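Local coordinates for proton-dependent oligopeptide transporter family protein (Xanthomonas campestris, PDB 6EI3) that probably carries small peptides across the bacterial membrane by coupling their movement to that of protons, as other members of the POT family do, at residues A[265-270]-A[284-289]; A[362-367]-A[497-502]; A[82-87]-A[181-186]. All coordinates share one frame; numbering follows the deposited sequence.

Contact 1. Residues A[265-270]-A[284-289]; sequences GGTWWQ and DGVRAL. With 78M ((2S)-2,3-dihydroxypropyl(7Z)-pentadec-7-enoate), chain O.
Arg287 brings an edge of its guanidinium, NH1 foremost, over one face of the Trp268 indole, a cation-pi pair between helix 248-270 and helix 281-306. Arg287 CZ stands 4.6 Å from the centroid of the six-membered ring of Trp268, only 10° off the ring normal. The two planes are far from parallel, 72° apart, and Arg287 NH1 comes to 3.5 Å from Trp268 CH2. Arg287 reaches this place because its chain leaves the helix with CG opposite the backbone N and then bends at chi3 (-67°), doubling back over the indole. The aliphatic part shares the work: CG of Arg287 lies 3.6 Å from Trp268 CZ3. On the opposite face of the indole sits the monoacylglycerol, whose C17 comes within 3.5 Å of Trp268 CD2. Thr267 CG2 and Val286 CG1 approach more loosely, at 4.4 Å. NH2 of Arg287 is engaged in a salt bridge with Glu272, in the connection between the helices. The indole is therefore sandwiched between a cation and a lipid headgroup, and the guanidinium is held through NH2 while NH1 serves the ring, its charge probably balanced in part by the carboxylate of Glu272.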
loop_
_atom_site.group_PDB
_atom_site.type_symbol
_atom_site.label_atom_id
_atom_site.label_comp_id
_atom_site.label_asym_id
_atom_site.label_seq_id
_atom_site.Cartn_x
_atom_site.Cartn_y
_atom_site.Cartn_z
ATOM N N GLY A 265 -15.510 7.785 13.759
ATOM C CA GLY A 265 -15.897 7.693 15.162
ATOM C C GLY A 265 -17.174 8.452 15.471
ATOM O O GLY A 265 -17.950 8.045 16.342
ATOM N N GLY A 266 -17.384 9.549 14.740
ATOM C CA GLY A 266 -18.568 10.393 14.848
ATOM C C GLY A 266 -19.787 9.704 14.276
ATOM O O GLY A 266 -20.888 9.846 14.818
ATOM N N THR A 267 -19.586 8.934 13.178
ATOM C CA THR A 267 -20.628 8.148 12.510
ATOM C C THR A 267 -21.014 6.976 13.409
ATOM O O THR A 267 -22.198 6.678 13.525
ATOM C CB THR A 267 -20.176 7.716 11.111
ATOM O OG1 THR A 267 -19.891 8.886 10.343
ATOM C CG2 THR A 267 -21.218 6.861 10.382
ATOM N N TRP A 268 -20.014 6.341 14.065
ATOM C CA TRP A 268 -20.199 5.228 15.003
ATOM C C TRP A 268 -21.118 5.642 16.164
ATOM O O TRP A 268 -21.953 4.847 16.594
ATOM C CB TRP A 268 -18.836 4.730 15.539
ATOM C CG TRP A 268 -18.957 3.574 16.492
ATOM C CD1 TRP A 268 -19.015 3.635 17.854
ATOM C CD2 TRP A 268 -19.105 2.190 16.144
ATOM N NE1 TRP A 268 -19.189 2.375 18.376
ATOM C CE2 TRP A 268 -19.235 1.466 17.351
ATOM C CE3 TRP A 268 -19.111 1.485 14.928
ATOM C CZ2 TRP A 268 -19.381 0.073 17.378
ATOM C CZ3 TRP A 268 -19.233 0.101 14.958
ATOM C CH2 TRP A 268 -19.399 -0.586 16.169
ATOM N N TRP A 269 -20.955 6.880 16.656
ATOM C CA TRP A 269 -21.718 7.473 17.759
ATOM C C TRP A 269 -23.217 7.579 17.464
ATOM O O TRP A 269 -24.029 7.295 18.346
ATOM C CB TRP A 269 -21.192 8.890 18.047
ATOM C CG TRP A 269 -20.214 9.015 19.176
ATOM C CD1 TRP A 269 -18.866 8.821 19.115
ATOM C CD2 TRP A 269 -20.490 9.508 20.491
ATOM N NE1 TRP A 269 -18.288 9.121 20.327
ATOM C CE2 TRP A 269 -19.262 9.544 21.192
ATOM C CE3 TRP A 269 -21.662 9.889 21.164
ATOM C CZ2 TRP A 269 -19.172 9.955 22.528
ATOM C CZ3 TRP A 269 -21.570 10.293 22.486
ATOM C CH2 TRP A 269 -20.338 10.319 23.155
ATOM N N GLN A 270 -23.575 8.030 16.244
ATOM C CA GLN A 270 -24.949 8.314 15.822
ATOM C C GLN A 270 -25.488 7.412 14.705
ATOM O O GLN A 270 -26.489 7.772 14.085
ATOM C CB GLN A 270 -25.026 9.779 15.336
ATOM C CG GLN A 270 -24.770 10.846 16.380
ATOM C CD GLN A 270 -24.697 12.249 15.803
ATOM O OE1 GLN A 270 -24.076 13.127 16.387
ATOM N NE2 GLN A 270 -25.314 12.508 14.651
ATOM N N ASP A 284 -26.548 -1.702 9.187
ATOM C CA ASP A 284 -25.718 -2.807 9.678
ATOM C C ASP A 284 -24.458 -2.909 8.819
ATOM O O ASP A 284 -23.384 -3.141 9.351
ATOM C CB ASP A 284 -26.478 -4.144 9.634
ATOM C CG ASP A 284 -27.685 -4.269 10.546
ATOM O OD1 ASP A 284 -27.906 -3.356 11.373
ATOM O OD2 ASP A 284 -28.425 -5.270 10.415
ATOM N N GLY A 285 -24.617 -2.729 7.509
ATOM C CA GLY A 285 -23.538 -2.741 6.528
ATOM C C GLY A 285 -22.488 -1.673 6.767
ATOM O O GLY A 285 -21.297 -1.939 6.604
ATOM N N VAL A 286 -22.921 -0.470 7.202
ATOM C CA VAL A 286 -22.033 0.646 7.533
ATOM C C VAL A 286 -21.365 0.365 8.890
ATOM O O VAL A 286 -20.198 0.705 9.056
ATOM C CB VAL A 286 -22.753 2.033 7.440
ATOM C CG1 VAL A 286 -21.893 3.168 7.997
ATOM C CG2 VAL A 286 -23.153 2.335 5.996
ATOM N N ARG A 287 -22.092 -0.284 9.843
ATOM C CA ARG A 287 -21.540 -0.696 11.144
ATOM C C ARG A 287 -20.388 -1.692 10.925
ATOM O O ARG A 287 -19.336 -1.563 11.560
ATOM C CB ARG A 287 -22.620 -1.331 12.042
ATOM C CG ARG A 287 -22.157 -1.468 13.488
ATOM C CD ARG A 287 -23.278 -1.631 14.503
ATOM N NE ARG A 287 -24.125 -0.442 14.657
ATOM C CZ ARG A 287 -23.810 0.634 15.373
ATOM N NH1 ARG A 287 -22.632 0.717 15.980
ATOM N NH2 ARG A 287 -24.660 1.646 15.468
ATOM N N ALA A 288 -20.601 -2.673 10.022
ATOM C CA ALA A 288 -19.620 -3.684 9.655
ATOM C C ALA A 288 -18.385 -3.016 9.016
ATOM O O ALA A 288 -17.256 -3.365 9.372
ATOM C CB ALA A 288 -20.248 -4.681 8.696
ATOM N N LEU A 289 -18.602 -2.019 8.122
ATOM C CA LEU A 289 -17.537 -1.251 7.457
ATOM C C LEU A 289 -16.676 -0.493 8.472
ATOM O O LEU A 289 -15.462 -0.431 8.299
ATOM C CB LEU A 289 -18.131 -0.246 6.445
ATOM C CG LEU A 289 -17.861 -0.430 4.941
ATOM C CD1 LEU A 289 -16.391 -0.739 4.633
ATOM C CD2 LEU A 289 -18.791 -1.439 4.328
HETATM O O21 78M O . -15.443 -1.938 17.335
HETATM C C20 78M O . -15.918 -0.898 16.496
HETATM C C18 78M O . -15.222 0.408 16.796
HETATM O O19 78M O . -15.422 0.770 18.164
HETATM C C17 78M O . -15.688 1.529 15.900
HETATM O O2 78M O . -14.662 2.546 15.971
HETATM C C1 78M O . -14.668 3.513 15.044
HETATM O O1 78M O . -15.561 3.687 14.255
HETATM C C2 78M O . -13.416 4.338 15.111
HETATM C C3 78M O . -12.581 4.264 13.840
HETATM C C4 78M O . -11.085 4.195 14.114
HETATM C C5 78M O . -10.287 5.391 13.622
HETATM C C6 78M O . -9.963 5.378 12.123
HETATM C C7 78M O . -8.539 5.013 11.853
HETATM C C8 78M O . -7.588 5.813 11.402
HETATM C C9 78M O . -6.159 5.428 11.142
HETATM C C10 78M O . -5.298 5.603 12.396
HETATM C C11 78M O . -4.389 4.428 12.711
HETATM C C12 78M O . -4.135 4.247 14.203
HETATM C C13 78M O . -3.369 2.990 14.594
HETATM C C15 78M O . -1.134 1.954 15.093
HETATM C C14 78M O . -1.865 3.077 14.413
#

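Contact 2. Residues A[362-367]-A[497-502]; sequences TSLRRM and YRMVDN. With 78M ((2S)-2,3-dihydroxypropyl(7Z)-pentadec-7-enoate), chain J.
Leu364 and Tyr497 make the close part of this contact, where the first turn of helix 363-389 meets the irregular chain that follows helix 471-495. The CD1 branch of Leu364 does the touching: it reaches Tyr497 CD2 at 3.7 Å and, a little farther off, the CB of Tyr497, approaching the ring obliquely while the two side chains cross at about a right angle. With CG opposite the backbone N (chi1 -173°), Tyr497 carries its ring to that methyl, and its hydroxyl is hydrogen-bonded to Gln424. Phe490 and Ala494 of helix 471-495 also pack on Leu364, which is buried. A monoacylglycerol lies along the helix by Leu364 and Arg365: its carbonyl oxygen O1 is 3.6 Å from Leu364 CB, and its C3 is 3.7 Å from Arg365 CG.

The Met499 side is looser and lies at the surface. Met499, its chain folded at both chi2 and chi3, brings its CE no nearer than 3.9 Å to Ser363 OG, and its SD stays 4.3 Å from Leu364 CD1.

Thr362 precedes the first turn, and its OG1 accepts from Arg365 N at 3.2 Å, with an N-H...O angle of 150°. The arrangement is that of an N-capped helix start, met by the tail that leaves the last long helix of a major facilitator superfamily transporter.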
loop_
_atom_site.group_PDB
_atom_site.type_symbol
_atom_site.label_atom_id
_atom_site.label_comp_id
_atom_site.label_asym_id
_atom_site.label_seq_id
_atom_site.Cartn_x
_atom_site.Cartn_y
_atom_site.Cartn_z
ATOM N N THR A 362 -7.886 -19.254 11.493
ATOM C CA THR A 362 -8.935 -18.278 11.143
ATOM C C THR A 362 -8.307 -17.044 10.526
ATOM O O THR A 362 -7.119 -16.792 10.725
ATOM C CB THR A 362 -9.785 -17.864 12.371
ATOM O OG1 THR A 362 -8.967 -17.117 13.272
ATOM C CG2 THR A 362 -10.479 -19.056 13.079
ATOM N N SER A 363 -9.100 -16.269 9.791
ATOM C CA SER A 363 -8.601 -15.071 9.134
ATOM C C SER A 363 -7.988 -14.050 10.142
ATOM O O SER A 363 -6.920 -13.514 9.881
ATOM C CB SER A 363 -9.685 -14.459 8.247
ATOM O OG SER A 363 -10.749 -13.991 9.051
ATOM N N LEU A 364 -8.584 -13.901 11.329
ATOM C CA LEU A 364 -8.070 -12.977 12.347
ATOM C C LEU A 364 -6.809 -13.502 13.049
ATOM O O LEU A 364 -5.943 -12.698 13.403
ATOM C CB LEU A 364 -9.168 -12.572 13.344
ATOM C CG LEU A 364 -10.238 -11.608 12.792
ATOM C CD1 LEU A 364 -11.339 -11.394 13.799
ATOM C CD2 LEU A 364 -9.627 -10.253 12.311
ATOM N N ARG A 365 -6.667 -14.839 13.167
ATOM C CA ARG A 365 -5.466 -15.478 13.722
ATOM C C ARG A 365 -4.316 -15.324 12.746
ATOM O O ARG A 365 -3.192 -15.063 13.167
ATOM C CB ARG A 365 -5.688 -16.973 14.024
ATOM C CG ARG A 365 -6.167 -17.233 15.447
ATOM C CD ARG A 365 -6.626 -18.667 15.605
ATOM N NE ARG A 365 -6.859 -19.010 17.009
ATOM C CZ ARG A 365 -7.245 -20.207 17.431
ATOM N NH1 ARG A 365 -7.424 -21.197 16.565
ATOM N NH2 ARG A 365 -7.440 -20.428 18.721
ATOM N N ARG A 366 -4.596 -15.483 11.444
ATOM C CA ARG A 366 -3.594 -15.311 10.387
ATOM C C ARG A 366 -3.093 -13.867 10.419
ATOM O O ARG A 366 -1.892 -13.637 10.398
ATOM C CB ARG A 366 -4.197 -15.603 9.004
ATOM C CG ARG A 366 -4.487 -17.083 8.724
ATOM C CD ARG A 366 -5.102 -17.237 7.329
ATOM N NE ARG A 366 -5.841 -18.486 7.215
ATOM C CZ ARG A 366 -6.367 -18.952 6.085
ATOM N NH1 ARG A 366 -6.242 -18.268 4.955
ATOM N NH2 ARG A 366 -7.014 -20.111 6.076
ATOM N N MET A 367 -4.020 -12.899 10.517
ATOM C CA MET A 367 -3.664 -11.489 10.515
ATOM C C MET A 367 -2.808 -11.088 11.723
ATOM O O MET A 367 -1.767 -10.465 11.524
ATOM C CB MET A 367 -4.901 -10.619 10.364
ATOM C CG MET A 367 -5.517 -10.709 8.960
ATOM S SD MET A 367 -7.068 -9.795 8.859
ATOM C CE MET A 367 -6.426 -8.115 8.643
ATOM N N TYR A 497 -14.046 -9.515 18.362
ATOM C CA TYR A 497 -14.723 -9.397 17.081
ATOM C C TYR A 497 -15.671 -10.576 16.830
ATOM O O TYR A 497 -15.272 -11.718 16.968
ATOM C CB TYR A 497 -13.732 -9.225 15.922
ATOM C CG TYR A 497 -14.435 -8.943 14.612
ATOM C CD1 TYR A 497 -14.856 -7.658 14.288
ATOM C CD2 TYR A 497 -14.721 -9.973 13.713
ATOM C CE1 TYR A 497 -15.514 -7.395 13.090
ATOM C CE2 TYR A 497 -15.395 -9.723 12.522
ATOM C CZ TYR A 497 -15.802 -8.436 12.222
ATOM O OH TYR A 497 -16.479 -8.182 11.064
ATOM N N ARG A 498 -16.915 -10.291 16.479
ATOM C CA ARG A 498 -17.888 -11.321 16.135
ATOM C C ARG A 498 -17.958 -11.491 14.595
ATOM O O ARG A 498 -18.371 -10.571 13.881
ATOM C CB ARG A 498 -19.247 -10.991 16.748
ATOM C CG ARG A 498 -20.354 -11.988 16.418
ATOM C CD ARG A 498 -21.436 -12.026 17.491
ATOM N NE ARG A 498 -22.074 -10.728 17.727
ATOM C CZ ARG A 498 -23.017 -10.193 16.956
ATOM N NH1 ARG A 498 -23.426 -10.821 15.859
ATOM N NH2 ARG A 498 -23.545 -9.017 17.267
ATOM N N MET A 499 -17.540 -12.666 14.093
ATOM C CA MET A 499 -17.604 -12.975 12.660
ATOM C C MET A 499 -19.095 -13.046 12.227
ATOM O O MET A 499 -19.872 -13.768 12.841
ATOM C CB MET A 499 -16.930 -14.334 12.358
ATOM C CG MET A 499 -15.429 -14.376 12.631
ATOM S SD MET A 499 -14.485 -13.307 11.558
ATOM C CE MET A 499 -14.491 -14.247 9.998
ATOM N N VAL A 500 -19.480 -12.255 11.216
ATOM C CA VAL A 500 -20.830 -12.238 10.622
ATOM C C VAL A 500 -20.588 -12.198 9.100
ATOM O O VAL A 500 -20.413 -11.133 8.521
ATOM C CB VAL A 500 -21.789 -11.110 11.120
ATOM C CG1 VAL A 500 -23.198 -11.290 10.519
ATOM C CG2 VAL A 500 -21.895 -11.087 12.654
ATOM N N ASP A 501 -20.469 -13.377 8.494
ATOM C CA ASP A 501 -20.189 -13.550 7.069
ATOM C C ASP A 501 -21.326 -13.096 6.165
ATOM O O ASP A 501 -22.478 -13.123 6.581
ATOM C CB ASP A 501 -19.862 -15.021 6.772
ATOM C CG ASP A 501 -18.882 -15.143 5.636
ATOM O OD1 ASP A 501 -19.330 -15.172 4.467
ATOM O OD2 ASP A 501 -17.671 -15.170 5.907
ATOM N N ASN A 502 -21.007 -12.682 4.922
ATOM C CA ASN A 502 -22.072 -12.286 3.982
ATOM C C ASN A 502 -22.534 -13.472 3.105
ATOM O O ASN A 502 -23.575 -13.395 2.467
ATOM C CB ASN A 502 -21.652 -11.082 3.137
ATOM C CG ASN A 502 -20.370 -11.229 2.386
ATOM O OD1 ASN A 502 -19.907 -12.327 2.042
ATOM N ND2 ASN A 502 -19.793 -10.095 2.072
HETATM O O21 78M J . -12.545 -17.132 19.128
HETATM C C20 78M J . -12.069 -15.927 18.546
HETATM C C18 78M J . -10.617 -15.693 18.891
HETATM O O19 78M J . -10.456 -15.678 20.314
HETATM C C17 78M J . -10.082 -14.415 18.289
HETATM O O2 78M J . -8.691 -14.319 18.680
HETATM C C1 78M J . -7.804 -13.946 17.749
HETATM O O1 78M J . -8.076 -13.780 16.588
HETATM C C2 78M J . -6.436 -13.758 18.343
HETATM C C3 78M J . -5.317 -14.277 17.453
HETATM C C4 78M J . -4.035 -14.589 18.196
HETATM C C5 78M J . -3.077 -15.424 17.368
HETATM C C6 78M J . -1.695 -15.607 17.988
HETATM C C7 78M J . -0.869 -16.590 17.209
HETATM C C8 78M J . 0.457 -16.697 17.155
HETATM C C9 78M J . 1.487 -15.854 17.860
HETATM C C10 78M J . 2.166 -14.835 16.940
HETATM C C11 78M J . 3.299 -15.383 16.062
HETATM C C12 78M J . 4.662 -15.543 16.739
HETATM C C13 78M J . 5.308 -14.245 17.213
HETATM C C15 78M J . 6.927 -13.162 18.812
HETATM C C14 78M J . 6.529 -14.428 18.092
#

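Contact 3. Residues A[82-87]-A[181-186]; sequences FSLIYC and IATAVF. With 78M ((2S)-2,3-dihydroxypropyl(7Z)-pentadec-7-enoate), chain B.
This is an antiparallel helix-helix contact between helix 62-95 and helix 168-188, on a lipid-bordered flank of the N-terminal part of the chain. The local axes pass 9.8 Å apart, with 157° between their N-to-C directions, and the backbones come nearest at Ser83 and Thr183, whose CA atoms are 6.0 Å apart. Small side chains permit that approach. Thr183 is the centre of the contact, pointing its two branches at different neighbours. Thr183 OG1 faces Cys87 SG at 3.3 Å and Ser83 CB at 3.5 Å. The methyl CG2 of Thr183 lies 4.2 Å from Leu84 CD2, and it also rests against Ser83. The split follows from chi1 (-53°), which sets OG1 beside the backbone N and CG2 opposite it. Both hydroxyls are turned back on their own helices: Thr183 OG1 is hydrogen-bonded to Met179 O and Ser83 OG to Ile79 O, the familiar way in which serine and threonine satisfy themselves inside a membrane helix. The pair belongs to the all-helical bundle of the major facilitator superfamily, in which long membrane-spanning helices pack side by side. Around the contact, helix 100-117 adds Ile117 against Ser83, and Met179 touches Cys87. Leu84, whose side chain crosses Thr183 at about a right angle, has its other methyl on the lipid: Leu84 CD1 lies 3.8 Å from C2 of the monoacylglycerol. Farther along the same acyl chain, C11 comes within 4.0 Å of Ala184 CB, and the lipid is hydrogen-bonded to Thr77 and Trp81.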
loop_
_atom_site.group_PDB
_atom_site.type_symbol
_atom_site.label_atom_id
_atom_site.label_comp_id
_atom_site.label_asym_id
_atom_site.label_seq_id
_atom_site.Cartn_x
_atom_site.Cartn_y
_atom_site.Cartn_z
ATOM N N PHE A 82 -5.097 9.048 -16.984
ATOM C CA PHE A 82 -4.141 8.821 -15.903
ATOM C C PHE A 82 -2.892 8.117 -16.451
ATOM O O PHE A 82 -1.795 8.444 -16.021
ATOM C CB PHE A 82 -4.763 8.012 -14.762
ATOM C CG PHE A 82 -5.459 8.860 -13.725
ATOM C CD1 PHE A 82 -4.732 9.532 -12.749
ATOM C CD2 PHE A 82 -6.838 8.992 -13.728
ATOM C CE1 PHE A 82 -5.377 10.301 -11.776
ATOM C CE2 PHE A 82 -7.484 9.764 -12.753
ATOM C CZ PHE A 82 -6.749 10.416 -11.783
ATOM N N SER A 83 -3.056 7.182 -17.421
ATOM C CA SER A 83 -1.916 6.469 -18.020
ATOM C C SER A 83 -1.006 7.406 -18.819
ATOM O O SER A 83 0.204 7.213 -18.815
ATOM C CB SER A 83 -2.382 5.302 -18.884
ATOM O OG SER A 83 -3.021 4.328 -18.076
ATOM N N LEU A 84 -1.572 8.417 -19.483
ATOM C CA LEU A 84 -0.786 9.394 -20.245
ATOM C C LEU A 84 -0.002 10.313 -19.286
ATOM O O LEU A 84 1.137 10.669 -19.575
ATOM C CB LEU A 84 -1.688 10.229 -21.171
ATOM C CG LEU A 84 -2.253 9.538 -22.410
ATOM C CD1 LEU A 84 -3.402 10.358 -22.997
ATOM C CD2 LEU A 84 -1.181 9.303 -23.464
ATOM N N ILE A 85 -0.615 10.688 -18.147
ATOM C CA ILE A 85 0.047 11.495 -17.112
ATOM C C ILE A 85 1.222 10.662 -16.567
ATOM O O ILE A 85 2.334 11.162 -16.412
ATOM C CB ILE A 85 -0.966 11.938 -16.007
ATOM C CG1 ILE A 85 -1.932 13.037 -16.571
ATOM C CG2 ILE A 85 -0.234 12.463 -14.762
ATOM C CD1 ILE A 85 -3.189 13.353 -15.740
ATOM N N TYR A 86 0.956 9.366 -16.337
ATOM C CA TYR A 86 1.867 8.351 -15.842
ATOM C C TYR A 86 3.099 8.306 -16.771
ATOM O O TYR A 86 4.233 8.371 -16.282
ATOM C CB TYR A 86 1.082 7.034 -15.820
ATOM C CG TYR A 86 1.556 5.889 -14.952
ATOM C CD1 TYR A 86 2.891 5.789 -14.555
ATOM C CD2 TYR A 86 0.704 4.838 -14.636
ATOM C CE1 TYR A 86 3.354 4.673 -13.858
ATOM C CE2 TYR A 86 1.162 3.705 -13.975
ATOM C CZ TYR A 86 2.484 3.636 -13.565
ATOM O OH TYR A 86 2.899 2.522 -12.883
ATOM N N CYS A 87 2.863 8.247 -18.112
ATOM C CA CYS A 87 3.884 8.275 -19.166
ATOM C C CYS A 87 4.699 9.577 -19.082
ATOM O O CYS A 87 5.921 9.532 -19.167
ATOM C CB CYS A 87 3.237 8.127 -20.544
ATOM S SG CYS A 87 2.686 6.445 -20.933
ATOM N N ILE A 181 4.278 1.470 -23.853
ATOM C CA ILE A 181 3.732 0.266 -24.493
ATOM C C ILE A 181 2.454 -0.172 -23.793
ATOM O O ILE A 181 1.525 -0.581 -24.483
ATOM C CB ILE A 181 4.774 -0.888 -24.557
ATOM C CG1 ILE A 181 5.933 -0.540 -25.544
ATOM C CG2 ILE A 181 4.084 -2.228 -24.931
ATOM C CD1 ILE A 181 7.181 -1.462 -25.425
ATOM N N ALA A 182 2.411 -0.110 -22.430
ATOM C CA ALA A 182 1.216 -0.470 -21.656
ATOM C C ALA A 182 0.028 0.393 -22.082
ATOM O O ALA A 182 -1.068 -0.135 -22.290
ATOM C CB ALA A 182 1.471 -0.272 -20.158
ATOM N N THR A 183 0.260 1.722 -22.216
ATOM C CA THR A 183 -0.769 2.708 -22.602
ATOM C C THR A 183 -1.213 2.467 -24.044
ATOM O O THR A 183 -2.419 2.472 -24.315
ATOM C CB THR A 183 -0.253 4.150 -22.368
ATOM O OG1 THR A 183 0.210 4.269 -21.024
ATOM C CG2 THR A 183 -1.323 5.214 -22.633
ATOM N N ALA A 184 -0.237 2.229 -24.963
ATOM C CA ALA A 184 -0.526 1.961 -26.371
ATOM C C ALA A 184 -1.369 0.696 -26.529
ATOM O O ALA A 184 -2.313 0.698 -27.317
ATOM C CB ALA A 184 0.775 1.836 -27.180
ATOM N N VAL A 185 -1.009 -0.388 -25.808
ATOM C CA VAL A 185 -1.726 -1.665 -25.865
ATOM C C VAL A 185 -3.174 -1.496 -25.351
ATOM O O VAL A 185 -4.110 -1.954 -26.009
ATOM C CB VAL A 185 -0.941 -2.821 -25.178
ATOM C CG1 VAL A 185 -1.840 -4.026 -24.915
ATOM C CG2 VAL A 185 0.269 -3.242 -26.029
ATOM N N PHE A 186 -3.354 -0.767 -24.226
ATOM C CA PHE A 186 -4.691 -0.506 -23.688
ATOM C C PHE A 186 -5.541 0.203 -24.765
ATOM O O PHE A 186 -6.618 -0.271 -25.095
ATOM C CB PHE A 186 -4.629 0.302 -22.363
ATOM C CG PHE A 186 -5.976 0.459 -21.674
ATOM C CD1 PHE A 186 -6.520 -0.584 -20.921
ATOM C CD2 PHE A 186 -6.688 1.651 -21.765
ATOM C CE1 PHE A 186 -7.774 -0.444 -20.298
ATOM C CE2 PHE A 186 -7.913 1.805 -21.105
ATOM C CZ PHE A 186 -8.452 0.754 -20.383
HETATM O O21 78M B . -11.824 8.098 -24.030
HETATM C C20 78M B . -11.822 9.484 -24.343
HETATM C C18 78M B . -10.418 10.041 -24.329
HETATM O O19 78M B . -10.467 11.471 -24.269
HETATM C C17 78M B . -9.616 9.604 -25.532
HETATM O O2 78M B . -8.262 10.048 -25.281
HETATM C C1 78M B . -7.304 9.618 -26.112
HETATM O O1 78M B . -7.487 8.812 -26.989
HETATM C C2 78M B . -5.991 10.289 -25.814
HETATM C C3 78M B . -4.789 9.745 -26.585
HETATM C C4 78M B . -4.338 8.362 -26.127
HETATM C C5 78M B . -3.031 7.901 -26.745
HETATM C C6 78M B . -2.760 6.410 -26.577
HETATM C C7 78M B . -1.331 6.019 -26.825
HETATM C C8 78M B . -0.738 5.732 -27.980
HETATM C C9 78M B . -1.329 5.735 -29.366
HETATM C C10 78M B . -0.333 5.278 -30.440
HETATM C C11 78M B . -0.169 3.766 -30.542
HETATM C C12 78M B . 1.120 3.311 -31.213
HETATM C C13 78M B . 1.183 1.809 -31.485
HETATM C C15 78M B . 3.415 0.904 -30.599
HETATM C C14 78M B . 2.571 1.268 -31.818
#

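How the contacts relate
The three contacts follow one another along the chain, contact 3 closing first, then contact 1 and finally contact 2. Contacts 1 and 2 lie on the same side of the chain's centre, about 18 Å apart between centres and about 5 Å between nearest atoms, without touching. Helix 281-306 links them: it supplies Arg287 to contact 1, while its Arg291 touches both Trp268 and Tyr497. Contact 3 is remote, its centre about 39 Å from each of the others, and it lies across the chain's centre from contact 2. Each contact borders a different monoacylglycerol molecule, so the shared theme is a lipid-facing periphery, each contact centred about 21 to 24 Å from the chain's centre.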